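Local coordinates for urocanate hydratase (Paenibacillus sp. Soil724D2, PDB 7NED), which probably catalyses the hydration of thiourocanate in bacterial ergothioneine breakdown, with NAD+ as a bound cofactor, at residues D312-R318 with F330-F335. Residues are numbered along the deposited sequence; the frame is centred on the assembly and turned at random.
With NAD (nicotinamide-adenine-dinucleotide), chain C.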
loop_
_atom_site.group_PDB
_atom_site.type_symbol
_atom_site.label_atom_id
_atom_site.label_comp_id
_atom_site.label_asym_id
_atom_site.label_seq_id
_atom_site.Cartn_x
_atom_site.Cartn_y
_atom_site.Cartn_z
ATOM N N ASP A 312 -3.055 14.527 -22.748
ATOM C CA ASP A 312 -3.690 13.354 -22.165
ATOM C C ASP A 312 -4.475 13.780 -20.927
ATOM O O ASP A 312 -3.942 14.469 -20.041
ATOM C CB ASP A 312 -2.575 12.345 -21.828
ATOM C CG ASP A 312 -3.072 11.047 -21.217
ATOM O OD1 ASP A 312 -4.110 11.043 -20.527
ATOM O OD2 ASP A 312 -2.354 10.026 -21.396
ATOM N N ASN A 313 -5.754 13.395 -20.876
ATOM C CA ASN A 313 -6.642 13.855 -19.817
ATOM C C ASN A 313 -6.771 12.822 -18.702
ATOM O O ASN A 313 -7.784 12.775 -17.994
ATOM C CB ASN A 313 -8.009 14.225 -20.399
ATOM C CG ASN A 313 -8.725 15.296 -19.603
ATOM O OD1 ASN A 313 -8.230 15.795 -18.584
ATOM N ND2 ASN A 313 -9.929 15.657 -20.069
ATOM N N GLY A 314 -5.740 12.000 -18.540
ATOM C CA GLY A 314 -5.613 11.102 -17.421
ATOM C C GLY A 314 -6.320 9.793 -17.651
ATOM O O GLY A 314 -6.982 9.307 -16.751
ATOM N N ASN A 315 -6.231 9.213 -18.841
ATOM C CA ASN A 315 -6.897 7.936 -19.059
ATOM C C ASN A 315 -5.956 6.889 -19.626
ATOM O O ASN A 315 -6.425 5.935 -20.243
ATOM C CB ASN A 315 -8.119 8.099 -19.957
ATOM C CG ASN A 315 -7.773 8.668 -21.348
ATOM O OD1 ASN A 315 -6.636 9.096 -21.586
ATOM N ND2 ASN A 315 -8.760 8.709 -22.246
ATOM N N ASN A 316 -4.638 7.013 -19.386
ATOM C CA ASN A 316 -3.655 6.098 -19.999
ATOM C C ASN A 316 -3.796 5.945 -21.493
ATOM O O ASN A 316 -3.411 4.912 -22.041
ATOM C CB ASN A 316 -3.648 4.713 -19.333
ATOM C CG ASN A 316 -2.817 4.662 -18.059
ATOM O OD1 ASN A 316 -2.874 5.510 -17.177
ATOM N ND2 ASN A 316 -2.115 3.542 -17.929
ATOM N N ILE A 317 -4.265 6.988 -22.189
ATOM C CA ILE A 317 -4.403 6.782 -23.620
ATOM C C ILE A 317 -3.017 6.712 -24.268
ATOM O O ILE A 317 -2.819 5.946 -25.214
ATOM C CB ILE A 317 -5.290 7.854 -24.276
ATOM C CG1 ILE A 317 -5.634 7.394 -25.701
ATOM C CG2 ILE A 317 -4.523 9.153 -24.309
ATOM C CD1 ILE A 317 -6.697 8.240 -26.454
ATOM N N ARG A 318 -2.021 7.464 -23.750
ATOM C CA ARG A 318 -0.698 7.417 -24.370
ATOM C C ARG A 318 -0.028 6.086 -24.083
ATOM O O ARG A 318 0.605 5.496 -24.972
ATOM C CB ARG A 318 0.188 8.570 -23.882
ATOM C CG ARG A 318 -0.287 9.983 -24.315
ATOM C CD ARG A 318 0.443 11.041 -23.484
ATOM N NE ARG A 318 0.309 10.716 -22.071
ATOM C CZ ARG A 318 1.171 11.085 -21.126
ATOM N NH1 ARG A 318 2.222 11.821 -21.437
ATOM N NH2 ARG A 318 1.005 10.683 -19.862
ATOM N N PHE A 330 4.403 9.530 -25.970
ATOM C CA PHE A 330 4.617 10.381 -24.805
ATOM C C PHE A 330 5.226 11.734 -25.161
ATOM O O PHE A 330 5.577 12.500 -24.258
ATOM C CB PHE A 330 5.441 9.626 -23.769
ATOM C CG PHE A 330 4.647 8.587 -23.101
ATOM C CD1 PHE A 330 3.927 8.885 -21.950
ATOM C CD2 PHE A 330 4.546 7.325 -23.657
ATOM C CE1 PHE A 330 3.149 7.919 -21.342
ATOM C CE2 PHE A 330 3.763 6.336 -23.048
ATOM C CZ PHE A 330 3.066 6.644 -21.879
ATOM N N ASP A 331 5.286 12.062 -26.457
ATOM C CA ASP A 331 5.460 13.455 -26.860
ATOM C C ASP A 331 4.266 14.307 -26.440
ATOM O O ASP A 331 4.394 15.522 -26.268
ATOM C CB ASP A 331 5.658 13.544 -28.380
ATOM C CG ASP A 331 7.033 13.040 -28.849
ATOM O OD1 ASP A 331 7.908 12.712 -28.019
ATOM O OD2 ASP A 331 7.204 12.932 -30.079
ATOM N N ILE A 332 3.100 13.693 -26.300
ATOM C CA ILE A 332 1.896 14.398 -25.884
ATOM C C ILE A 332 1.969 14.655 -24.388
ATOM O O ILE A 332 2.297 13.752 -23.614
ATOM C CB ILE A 332 0.653 13.574 -26.251
ATOM C CG1 ILE A 332 0.434 13.622 -27.764
ATOM C CG2 ILE A 332 -0.574 14.171 -25.614
ATOM C CD1 ILE A 332 -0.608 12.643 -28.229
ATOM N N ASP A 333 1.652 15.886 -23.982
ATOM C CA ASP A 333 1.692 16.296 -22.588
ATOM C C ASP A 333 0.656 15.555 -21.772
ATOM O O ASP A 333 -0.340 15.072 -22.295
ATOM C CB ASP A 333 1.423 17.789 -22.434
ATOM C CG ASP A 333 2.630 18.632 -22.752
ATOM O OD1 ASP A 333 2.578 19.460 -23.705
ATOM O OD2 ASP A 333 3.632 18.432 -22.047
ATOM N N ILE A 334 0.903 15.486 -20.462
ATOM C CA ILE A 334 -0.086 15.017 -19.498
ATOM C C ILE A 334 -0.596 16.228 -18.731
ATOM O O ILE A 334 0.165 17.153 -18.430
ATOM C CB ILE A 334 0.519 13.960 -18.535
ATOM C CG1 ILE A 334 -0.526 13.452 -17.525
ATOM C CG2 ILE A 334 1.743 14.518 -17.795
ATOM C CD1 ILE A 334 -1.705 12.641 -18.156
ATOM N N PHE A 335 -1.884 16.221 -18.396
ATOM C CA PHE A 335 -2.460 17.439 -17.830
ATOM C C PHE A 335 -1.883 17.799 -16.469
ATOM O O PHE A 335 -1.978 18.961 -16.046
ATOM C CB PHE A 335 -3.967 17.287 -17.719
ATOM C CG PHE A 335 -4.411 16.433 -16.568
ATOM C CD1 PHE A 335 -4.518 15.059 -16.702
ATOM C CD2 PHE A 335 -4.790 17.014 -15.370
ATOM C CE1 PHE A 335 -4.941 14.275 -15.644
ATOM C CE2 PHE A 335 -5.250 16.220 -14.326
ATOM C CZ PHE A 335 -5.314 14.867 -14.462
HETATM P PA NAD C . -16.999 6.002 -18.705
HETATM O O1A NAD C . -16.586 4.609 -19.173
HETATM O O2A NAD C . -18.213 6.332 -17.936
HETATM O O5B NAD C . -17.308 6.781 -20.178
HETATM C C5B NAD C . -16.398 6.509 -21.167
HETATM C C4B NAD C . -17.090 7.087 -22.487
HETATM O O4B NAD C . -16.322 6.873 -23.638
HETATM C C3B NAD C . -18.394 6.234 -22.613
HETATM O O3B NAD C . -19.473 7.056 -22.785
HETATM C C2B NAD C . -18.120 5.391 -23.896
HETATM O O2B NAD C . -19.240 5.228 -24.688
HETATM C C1B NAD C . -17.224 6.373 -24.645
HETATM N N9A NAD C . -16.333 5.755 -25.629
HETATM C C8A NAD C . -15.640 4.551 -25.565
HETATM N N7A NAD C . -14.930 4.305 -26.638
HETATM C C5A NAD C . -15.135 5.412 -27.451
HETATM C C6A NAD C . -14.665 5.754 -28.739
HETATM N N6A NAD C . -13.817 4.949 -29.418
HETATM N N1A NAD C . -15.043 6.933 -29.308
HETATM C C2A NAD C . -15.916 7.684 -28.592
HETATM N N3A NAD C . -16.444 7.490 -27.373
HETATM C C4A NAD C . -16.029 6.326 -26.829
HETATM O O3 NAD C . -15.598 6.528 -18.238
HETATM P PN NAD C . -15.496 7.870 -17.383
HETATM O O1N NAD C . -15.819 7.875 -15.917
HETATM O O2N NAD C . -15.931 9.010 -18.279
HETATM O O5D NAD C . -13.800 8.162 -17.308
HETATM C C5D NAD C . -13.175 8.232 -18.602
HETATM C C4D NAD C . -11.686 8.327 -18.412
HETATM O O4D NAD C . -11.353 9.321 -17.461
HETATM C C3D NAD C . -11.322 6.925 -17.693
HETATM O O3D NAD C . -10.126 6.370 -18.228
HETATM C C2D NAD C . -11.075 7.328 -16.193
HETATM O O2D NAD C . -10.087 6.637 -15.545
HETATM C C1D NAD C . -10.414 8.671 -16.639
HETATM N N1N NAD C . -9.980 9.602 -15.589
HETATM C C2N NAD C . -8.879 9.109 -14.916
HETATM C C3N NAD C . -8.254 9.853 -13.928
HETATM C C7N NAD C . -7.079 9.184 -13.202
HETATM O O7N NAD C . -6.165 9.801 -12.656
HETATM N N7N NAD C . -7.102 7.803 -13.103
HETATM C C4N NAD C . -8.780 11.127 -13.671
HETATM C C5N NAD C . -9.882 11.590 -14.388
HETATM C C6N NAD C . -10.485 10.809 -15.390
#
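Asp312 meets Asp333 and Phe335 through its backbone, as parallel strands do: its N gives a nearly straight bond to Asp333 O (2.8 Å), and its O receives Phe335 N at 3.2 Å. With CG anti to the backbone N (chi1 -180°), its carboxylate lies beside Ile334, whose CD1 is 3.7 Å from Asp312 CG, and reaches back into its own loop. There Asp312 OD1 takes Gly314 N (2.7 Å), an Asx turn, and also Asn315 N, the wider Asx motif; the chain curls past the nicotinamide end of NAD. Gly314 CA sits at the edge of the Phe335 ring, where a side chain would collide with CE1. Arg318 closes the loop: NE bridges to Asp312 OD2 (2.8 Å) and NH1 bonds Ile332 O (2.9 Å), while NH2 pairs with Glu448. Phe330 CD1 lies over one guanidinium face, the planes 56° apart, and Arg318 CB makes a CH-pi contact over one face of the Phe330 ring. A methionine in place of Arg318 would probably leave the buried Asp312 carboxylate and Glu448 without their cationic mate. The contact joins edge strand 333-334 to strand 309-312 and helix 317-323 in a beta-alpha-beta unit of the Rossmann-like domain, Ile332 against helix 282-305 and Phe335 against helix 133-150.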